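Local coordinates for protein beta-glucoside kinase (Listeria monocytogenes, PDB 4HTL) that catalyses the ATP-dependent phosphorylation of cellobiose to cellobiose-6'-phosphate and may also act as a transcriptional regulator of the cellobiose-PTS operon, at residues I60-G66 and P100-D106; K71-I75 and N86-K90. All coordinates share one frame; numbering follows the deposited sequence.

Interaction 1 of 2, residues I60-G66 and P100-D106; sequences IAVSAPG and PVAIEND
Ile60 and Val101 open a parallel strand pair that runs to Ala64 and Asn105, at one edge of a five-stranded mixed sheet in the actin-like ATPase fold of this ROK kinase. The two strand axes pass 4.7 Å apart at 17°. Backbone hydrogen bonds zigzag between them: Ile60 gives its N-H to Pro100 and receives that of Ala102, Val62 does the same with Ala102 and Glu104, and Ala64 N reaches Glu104 O.

The tightly packed, buried side is the face of Ile60, Val62, Val101 and Ile103, which helix 89-97 covers. Ile103 runs next to Val62; with CG1 anti to the backbone N (chi1 -176°) in the conformer described, its CD1 comes within 4.0 Å of Val62 CG1 and 4.1 Å of Ala64 CB. On the reverse face small Ala61 and Ala102 meet helix 280-293, while the Glu104 carboxylate turns away from strand 60-64 to a salt bridge with Arg147. Ser63 OG bonds Asp10, which by similarity belongs to the ATP site.

Toward the C-terminal ends of the strands the contact becomes looser and more polar, with Pro65, Asn105 and Asp106 partly exposed. Asp106 N makes a weak bond to Ala64 O. Asn105 is the N-cap of helix 106-117, its OD1 accepting from Asn108 N. A water accepts from Gly66 N and donates to Asp106 OD1 at 2.7 Å. In the conformer described, Asn105 ND2 donates to Gly66 O over a short, less certain 2.6 Å; ND2 lies in the carbonyl plane of Gly66, whose oxygen stands 22° out of the Asn105 amide plane.

Interaction 2 of 2, residues K71-I75 and N86-K90; sequences KTGLI and NFNLK
Ile75 and Phe87 form an antiparallel hydrogen-bonded pair in the beta hairpin of strands 74-77 and 87-88, where Asn86 and Phe87 both face Ile75 in a G1 beta bulge. Ile75 N donates to Phe87 O and Phe87 N to Ile75 O, each over 3.0 Å.

Past this pair, the second strand passes directly into helix 89-97, whose first turn lies against the loop 71-73. Asn88, the N-cap, uses both ends of its amide. OD1 accepts from Glu91 N, while ND2 crosses to Thr72 O at 2.9 Å; the carbonyl oxygen lies nearly in the amide plane, yet the nitrogen stands 52° out of the carbonyl plane and so does not meet a lone pair. The loop has its own lock, an ST turn in which Thr72 OG1 accepts from Leu74 N.

Gly73 packs closely on the helix. Its CA sits 3.5 Å from Lys90 CB, and its positive phi (85°) suits glycine. On the buried side Ile75 and Leu89 run next to each other, with Ile75 CD1 3.9 Å from Leu89 CB; both also touch Ile103. Nearer the solvent, Leu74 CD1 reaches over to Asn86 OD1 and the Phe87 carbonyl carbon. The Phe87 ring itself leads away from strand 74-77, to a cation-pi contact with Arg83 and to the rings of Phe84 and Trp92.

Lys90 closes the far end. Extended throughout (chi1 180°), its chain runs along the loop, with CD 3.7 Å from Thr72 O, and ends with NZ donating to Lys71 O at 2.8 Å.

How the interactions relate
From the N terminus, the chain leaves strand 59-64 and enters the small antiparallel sheet through strand 67-68. It then turns through 71-75, and interaction 2 closes the short hairpin loop when 86-90 returns beside it. Helix 89-97 follows and leads into strand 101-105, where interaction 1 closes a longer loop that contains the whole of interaction 2. The two contacts therefore nest without crossing, their centres about 9 Å apart. They meet through Ile103, which in the conformer described packs CG2 3.4 Å from Gly73 CA and CD1 3.6 Å from Leu89 CD2, tying the hairpin and the start of helix 89-97 to the sheet of strands 59-64 and 101-105.

Interaction 1 of 2, residues I60-G66 and P100-D106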
ATOM      1  N   ILE A  60      27.238  16.234  -3.799  1.00 31.91           N
ATOM      2  CA  ILE A  60      26.193  16.342  -4.815  1.00 30.06           C
ATOM      3  C   ILE A  60      25.020  15.444  -4.429  1.00 31.47           C
ATOM      4  O   ILE A  60      25.230  14.278  -4.077  1.00 28.78           O
ATOM      5  CB  ILE A  60      26.701  15.959  -6.228  1.00 32.45           C
ATOM      6  CG1 ILE A  60      27.918  16.822  -6.665  1.00 34.91           C
ATOM      7  CG2 ILE A  60      25.557  16.059  -7.242  1.00 30.30           C
ATOM      8  CD1 ILE A  60      28.624  16.324  -7.918  1.00 36.51           C
ATOM      9  N   ALA A  61      23.801  15.997  -4.503  1.00 29.32           N
ATOM     10  CA  ALA A  61      22.562  15.310  -4.117  1.00 21.50           C
ATOM     11  C   ALA A  61      21.582  15.460  -5.274  1.00 22.17           C
ATOM     12  O   ALA A  61      21.366  16.566  -5.784  1.00 24.88           O
ATOM     13  CB  ALA A  61      21.971  15.935  -2.847  1.00 23.16           C
ATOM     14  N   VAL A  62      21.026  14.344  -5.715  1.00 22.00           N
ATOM     15  CA  VAL A  62      20.118  14.323  -6.863  1.00 22.68           C
ATOM     16  C   VAL A  62      18.758  13.742  -6.496  1.00 20.84           C
ATOM     17  O   VAL A  62      18.670  12.682  -5.824  1.00 22.86           O
ATOM     18  CB  VAL A  62      20.730  13.492  -8.024  1.00 23.23           C
ATOM     19  CG1 VAL A  62      19.787  13.462  -9.242  1.00 24.94           C
ATOM     20  CG2 VAL A  62      22.134  14.011  -8.377  1.00 26.18           C
ATOM     21  N   SER A  63      17.707  14.412  -6.998  1.00 22.35           N
ATOM     22  CA  SER A  63      16.341  13.912  -7.007  1.00 21.19           C
ATOM     23  C   SER A  63      15.997  13.626  -8.496  1.00 21.15           C
ATOM     24  O   SER A  63      15.982  14.532  -9.344  1.00 23.41           O
ATOM     25  CB  SER A  63      15.393  14.958  -6.393  1.00 21.28           C
ATOM     26  OG  SER A  63      14.055  14.826  -6.804  1.00 20.34           O
ATOM     27  N   ALA A  64      15.725  12.373  -8.814  1.00 20.58           N
ATOM     28  CA  ALA A  64      15.554  11.937 -10.184  1.00 20.40           C
ATOM     29  C   ALA A  64      14.262  11.168 -10.375  1.00 18.82           C
ATOM     30  O   ALA A  64      13.883  10.370  -9.508  1.00 22.03           O
ATOM     31  CB  ALA A  64      16.743  11.046 -10.589  1.00 23.57           C
ATOM     32  N   PRO A  65      13.611  11.332 -11.548  1.00 25.60           N
ATOM     33  CA  PRO A  65      12.460  10.456 -11.799  1.00 26.44           C
ATOM     34  C   PRO A  65      12.837   9.015 -12.038  1.00 27.05           C
ATOM     35  O   PRO A  65      13.999   8.686 -12.317  1.00 25.22           O
ATOM     36  CB  PRO A  65      11.754  11.095 -12.999  1.00 31.99           C
ATOM     37  CG  PRO A  65      12.822  11.863 -13.691  1.00 36.62           C
ATOM     38  CD  PRO A  65      13.840  12.273 -12.655  1.00 27.60           C
ATOM     39  N   GLY A  66      11.862   8.144 -11.809  1.00 23.99           N
ATOM     40  CA  GLY A  66      12.016   6.743 -12.147  1.00 29.21           C
ATOM     41  C   GLY A  66      12.426   5.924 -10.920  1.00 33.16           C
ATOM     42  O   GLY A  66      12.075   6.287  -9.782  1.00 30.43           O
ATOM     43  N   PRO A 100      31.611  13.211  -3.227  1.00 40.93           N
ATOM     44  CA  PRO A 100      30.570  12.241  -2.854  1.00 41.29           C
ATOM     45  C   PRO A 100      29.225  12.624  -3.473  1.00 37.40           C
ATOM     46  O   PRO A 100      28.906  13.821  -3.585  1.00 36.51           O
ATOM     47  CB  PRO A 100      30.516  12.338  -1.331  1.00 45.31           C
ATOM     48  CG  PRO A 100      31.074  13.686  -1.007  1.00 47.79           C
ATOM     49  CD  PRO A 100      32.098  13.978  -2.067  1.00 41.74           C
ATOM     50  N   VAL A 101      28.471  11.604  -3.893  1.00 40.44           N
ATOM     51  CA  VAL A 101      27.202  11.771  -4.603  1.00 35.57           C
ATOM     52  C   VAL A 101      26.135  10.870  -3.969  1.00 34.94           C
ATOM     53  O   VAL A 101      26.422   9.749  -3.524  1.00 34.51           O
ATOM     54  CB  VAL A 101      27.354  11.430  -6.112  1.00 36.67           C
ATOM     55  CG1 VAL A 101      26.022  11.611  -6.852  1.00 35.38           C
ATOM     56  CG2 VAL A 101      28.458  12.293  -6.738  1.00 37.07           C
ATOM     57  N   ALA A 102      24.916  11.386  -3.891  1.00 28.71           N
ATOM     58  CA  ALA A 102      23.765  10.592  -3.522  1.00 25.55           C
ATOM     59  C   ALA A 102      22.627  10.864  -4.508  1.00 25.47           C
ATOM     60  O   ALA A 102      22.502  11.951  -5.098  1.00 25.91           O
ATOM     61  CB  ALA A 102      23.334  10.855  -2.090  1.00 26.06           C
ATOM     62  N   ILE A 103      21.811   9.840  -4.687  1.00 25.14           N
ATOM     63  CA  ILE A 103      20.671   9.923  -5.574  0.70 24.15           C
ATOM     64  C   ILE A 103      19.465   9.176  -4.977  1.00 24.22           C
ATOM     65  O   ILE A 103      19.617   8.108  -4.346  1.00 23.69           O
ATOM     66  CB  ILE A 103      21.035   9.378  -6.944  0.70 24.66           C
ATOM     67  CG1 ILE A 103      19.872   9.556  -7.912  0.70 22.93           C
ATOM     68  CG2 ILE A 103      21.439   7.925  -6.835  0.70 29.40           C
ATOM     69  CD1 ILE A 103      20.311   9.492  -9.343  0.70 26.81           C
ATOM     70  N   GLU A 104      18.268   9.751  -5.173  1.00 22.59           N
ATOM     71  CA  GLU A 104      17.017   9.170  -4.684  1.00 21.11           C
ATOM     72  C   GLU A 104      15.937   9.585  -5.691  1.00 19.99           C
ATOM     73  O   GLU A 104      16.109  10.541  -6.445  1.00 20.50           O
ATOM     74  CB  GLU A 104      16.706   9.665  -3.258  1.00 19.88           C
ATOM     75  CG  GLU A 104      15.376   9.201  -2.609  1.00 18.33           C
ATOM     76  CD  GLU A 104      15.174   7.716  -2.547  1.00 20.47           C
ATOM     77  OE1 GLU A 104      15.530   7.120  -1.533  1.00 21.60           O
ATOM     78  OE2 GLU A 104      14.625   7.143  -3.523  1.00 19.03           O
ATOM     79  N   ASN A 105      14.839   8.852  -5.736  1.00 19.91           N
ATOM     80  CA  ASN A 105      13.700   9.143  -6.596  0.60 17.73           C
ATOM     81  C   ASN A 105      13.005  10.455  -6.225  1.00 18.22           C
ATOM     82  O   ASN A 105      12.992  10.828  -5.046  1.00 20.00           O
ATOM     83  CB  ASN A 105      12.753   7.940  -6.508  0.60 20.81           C
ATOM     84  CG  ASN A 105      11.334   8.261  -6.906  0.60 25.80           C
ATOM     85  OD1 ASN A 105      10.526   8.662  -6.065  0.60 20.62           O
ATOM     86  ND2 ASN A 105      11.002   8.012  -8.183  0.60 28.06           N
ATOM     87  N   ASP A 106      12.397  11.120  -7.208  1.00 21.69           N
ATOM     88  CA  ASP A 106      11.828  12.453  -7.017  1.00 19.24           C
ATOM     89  C   ASP A 106      10.680  12.529  -6.004  1.00 18.18           C
ATOM     90  O   ASP A 106      10.633  13.450  -5.184  1.00 17.58           O
ATOM     91  CB  ASP A 106      11.476  13.120  -8.344  1.00 22.72           C
ATOM     92  CG  ASP A 106      10.449  12.381  -9.147  1.00 28.76           C
ATOM     93  OD1 ASP A 106      10.189  11.201  -8.910  1.00 26.57           O
ATOM     94  OD2 ASP A 106       9.886  13.015 -10.046  1.00 36.07           O
TER
HETATM   95  O   HOH W   1       9.096   9.296 -10.475  1.00 40.69           O

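Interaction 2 of 2, residues K71-I75 and N86-K90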
ATOM      1  N   LYS A  71      21.508   3.192  -2.813  1.00 34.04           N
ATOM      2  CA  LYS A  71      22.846   2.901  -2.301  1.00 33.29           C
ATOM      3  C   LYS A  71      23.892   2.870  -3.441  1.00 38.58           C
ATOM      4  O   LYS A  71      24.985   3.409  -3.286  1.00 52.02           O
ATOM      5  CB  LYS A  71      22.873   1.575  -1.504  1.00 39.00           C
ATOM      6  CG  LYS A  71      22.173   1.668  -0.144  1.00 49.89           C
ATOM      7  CD  LYS A  71      22.442   0.472   0.771  1.00 58.48           C
ATOM      8  CE  LYS A  71      21.747   0.622   2.126  1.00 67.94           C
ATOM      9  NZ  LYS A  71      21.519  -0.669   2.851  1.00 80.70           N
ATOM     10  N   THR A  72      23.557   2.220  -4.561  1.00 34.08           N
ATOM     11  CA  THR A  72      24.465   2.104  -5.696  1.00 33.32           C
ATOM     12  C   THR A  72      24.408   3.258  -6.707  1.00 40.59           C
ATOM     13  O   THR A  72      25.387   3.493  -7.444  1.00 41.20           O
ATOM     14  CB  THR A  72      24.278   0.809  -6.483  1.00 39.14           C
ATOM     15  OG1 THR A  72      23.031   0.839  -7.179  1.00 33.88           O
ATOM     16  CG2 THR A  72      24.366  -0.434  -5.577  1.00 46.34           C
ATOM     17  N   GLY A  73      23.270   3.949  -6.761  1.00 38.87           N
ATOM     18  CA  GLY A  73      23.054   5.047  -7.710  1.00 32.49           C
ATOM     19  C   GLY A  73      22.575   4.594  -9.080  1.00 26.55           C
ATOM     20  O   GLY A  73      22.438   5.401 -10.004  1.00 31.25           O
ATOM     21  N   LEU A  74      22.298   3.304  -9.232  1.00 31.19           N
ATOM     22  CA  LEU A  74      21.818   2.810 -10.516  1.00 30.71           C
ATOM     23  C   LEU A  74      20.359   3.136 -10.738  1.00 28.23           C
ATOM     24  O   LEU A  74      19.494   2.691  -9.969  1.00 32.15           O
ATOM     25  CB  LEU A  74      22.029   1.294 -10.628  1.00 34.74           C
ATOM     26  CG  LEU A  74      21.525   0.623 -11.904  1.00 32.63           C
ATOM     27  CD1 LEU A  74      22.307   1.146 -13.105  1.00 36.32           C
ATOM     28  CD2 LEU A  74      21.661  -0.887 -11.769  1.00 36.83           C
ATOM     29  N   ILE A  75      20.086   3.891 -11.801  1.00 26.85           N
ATOM     30  CA  ILE A  75      18.712   4.179 -12.275  1.00 26.13           C
ATOM     31  C   ILE A  75      18.346   3.061 -13.216  1.00 28.93           C
ATOM     32  O   ILE A  75      18.923   2.933 -14.288  1.00 34.45           O
ATOM     33  CB  ILE A  75      18.608   5.520 -13.034  1.00 27.01           C
ATOM     34  CG1 ILE A  75      19.054   6.677 -12.142  1.00 26.32           C
ATOM     35  CG2 ILE A  75      17.174   5.785 -13.540  1.00 27.52           C
ATOM     36  CD1 ILE A  75      19.128   8.033 -12.836  1.00 29.63           C
ATOM     37  N   ASN A  86      18.902   2.186 -17.020  1.00 33.65           N
ATOM     38  CA  ASN A  86      20.092   1.388 -16.742  1.00 36.19           C
ATOM     39  C   ASN A  86      21.358   2.256 -16.750  1.00 39.61           C
ATOM     40  O   ASN A  86      22.372   1.868 -17.339  1.00 37.64           O
ATOM     41  CB  ASN A  86      20.220   0.222 -17.755  1.00 43.80           C
ATOM     42  CG  ASN A  86      21.308  -0.741 -17.373  1.00 51.79           C
ATOM     43  OD1 ASN A  86      21.548  -0.972 -16.189  1.00 52.12           O
ATOM     44  ND2 ASN A  86      22.007  -1.276 -18.364  1.00 54.80           N
ATOM     45  N   PHE A  87      21.289   3.416 -16.082  1.00 35.59           N
ATOM     46  CA  PHE A  87      22.398   4.373 -16.031  1.00 30.95           C
ATOM     47  C   PHE A  87      22.777   4.648 -14.593  1.00 29.54           C
ATOM     48  O   PHE A  87      21.925   5.066 -13.803  1.00 31.27           O
ATOM     49  CB  PHE A  87      21.955   5.684 -16.684  1.00 34.34           C
ATOM     50  CG  PHE A  87      22.986   6.764 -16.665  1.00 36.90           C
ATOM     51  CD1 PHE A  87      24.300   6.519 -17.088  1.00 47.05           C
ATOM     52  CD2 PHE A  87      22.639   8.055 -16.281  1.00 34.38           C
ATOM     53  CE1 PHE A  87      25.251   7.536 -17.083  1.00 46.44           C
ATOM     54  CE2 PHE A  87      23.588   9.072 -16.294  1.00 38.89           C
ATOM     55  CZ  PHE A  87      24.891   8.811 -16.685  1.00 43.87           C
ATOM     56  N   ASN A  88      24.040   4.433 -14.245  1.00 32.23           N
ATOM     57  CA  ASN A  88      24.497   4.771 -12.917  1.00 31.56           C
ATOM     58  C   ASN A  88      24.938   6.231 -12.866  1.00 33.51           C
ATOM     59  O   ASN A  88      26.094   6.570 -13.076  1.00 35.68           O
ATOM     60  CB  ASN A  88      25.566   3.828 -12.419  1.00 33.80           C
ATOM     61  CG  ASN A  88      25.711   3.898 -10.921  1.00 32.39           C
ATOM     62  OD1 ASN A  88      25.788   5.000 -10.357  1.00 31.85           O
ATOM     63  ND2 ASN A  88      25.661   2.742 -10.258  1.00 35.86           N
ATOM     64  N   LEU A  89      23.970   7.082 -12.529  1.00 29.93           N
ATOM     65  CA  LEU A  89      24.182   8.531 -12.460  1.00 27.30           C
ATOM     66  C   LEU A  89      25.084   8.891 -11.270  1.00 29.58           C
ATOM     67  O   LEU A  89      25.868   9.841 -11.340  1.00 35.40           O
ATOM     68  CB  LEU A  89      22.848   9.254 -12.382  1.00 29.34           C
ATOM     69  CG  LEU A  89      22.917  10.780 -12.224  1.00 27.59           C
ATOM     70  CD1 LEU A  89      23.716  11.457 -13.336  1.00 31.48           C
ATOM     71  CD2 LEU A  89      21.491  11.332 -12.162  1.00 30.49           C
ATOM     72  N   LYS A  90      25.014   8.121 -10.192  1.00 28.29           N
ATOM     73  CA  LYS A  90      25.947   8.340  -9.048  1.00 28.98           C
ATOM     74  C   LYS A  90      27.390   8.139  -9.498  1.00 33.04           C
ATOM     75  O   LYS A  90      28.255   8.981  -9.228  1.00 33.16           O
ATOM     76  CB  LYS A  90      25.615   7.412  -7.879  1.00 30.68           C
ATOM     77  CG  LYS A  90      26.512   7.536  -6.640  1.00 31.85           C
ATOM     78  CD  LYS A  90      26.086   6.602  -5.506  1.00 31.79           C
ATOM     79  CE  LYS A  90      27.215   6.479  -4.465  1.00 36.68           C
ATOM     80  NZ  LYS A  90      26.795   5.593  -3.355  1.00 48.04           N
TER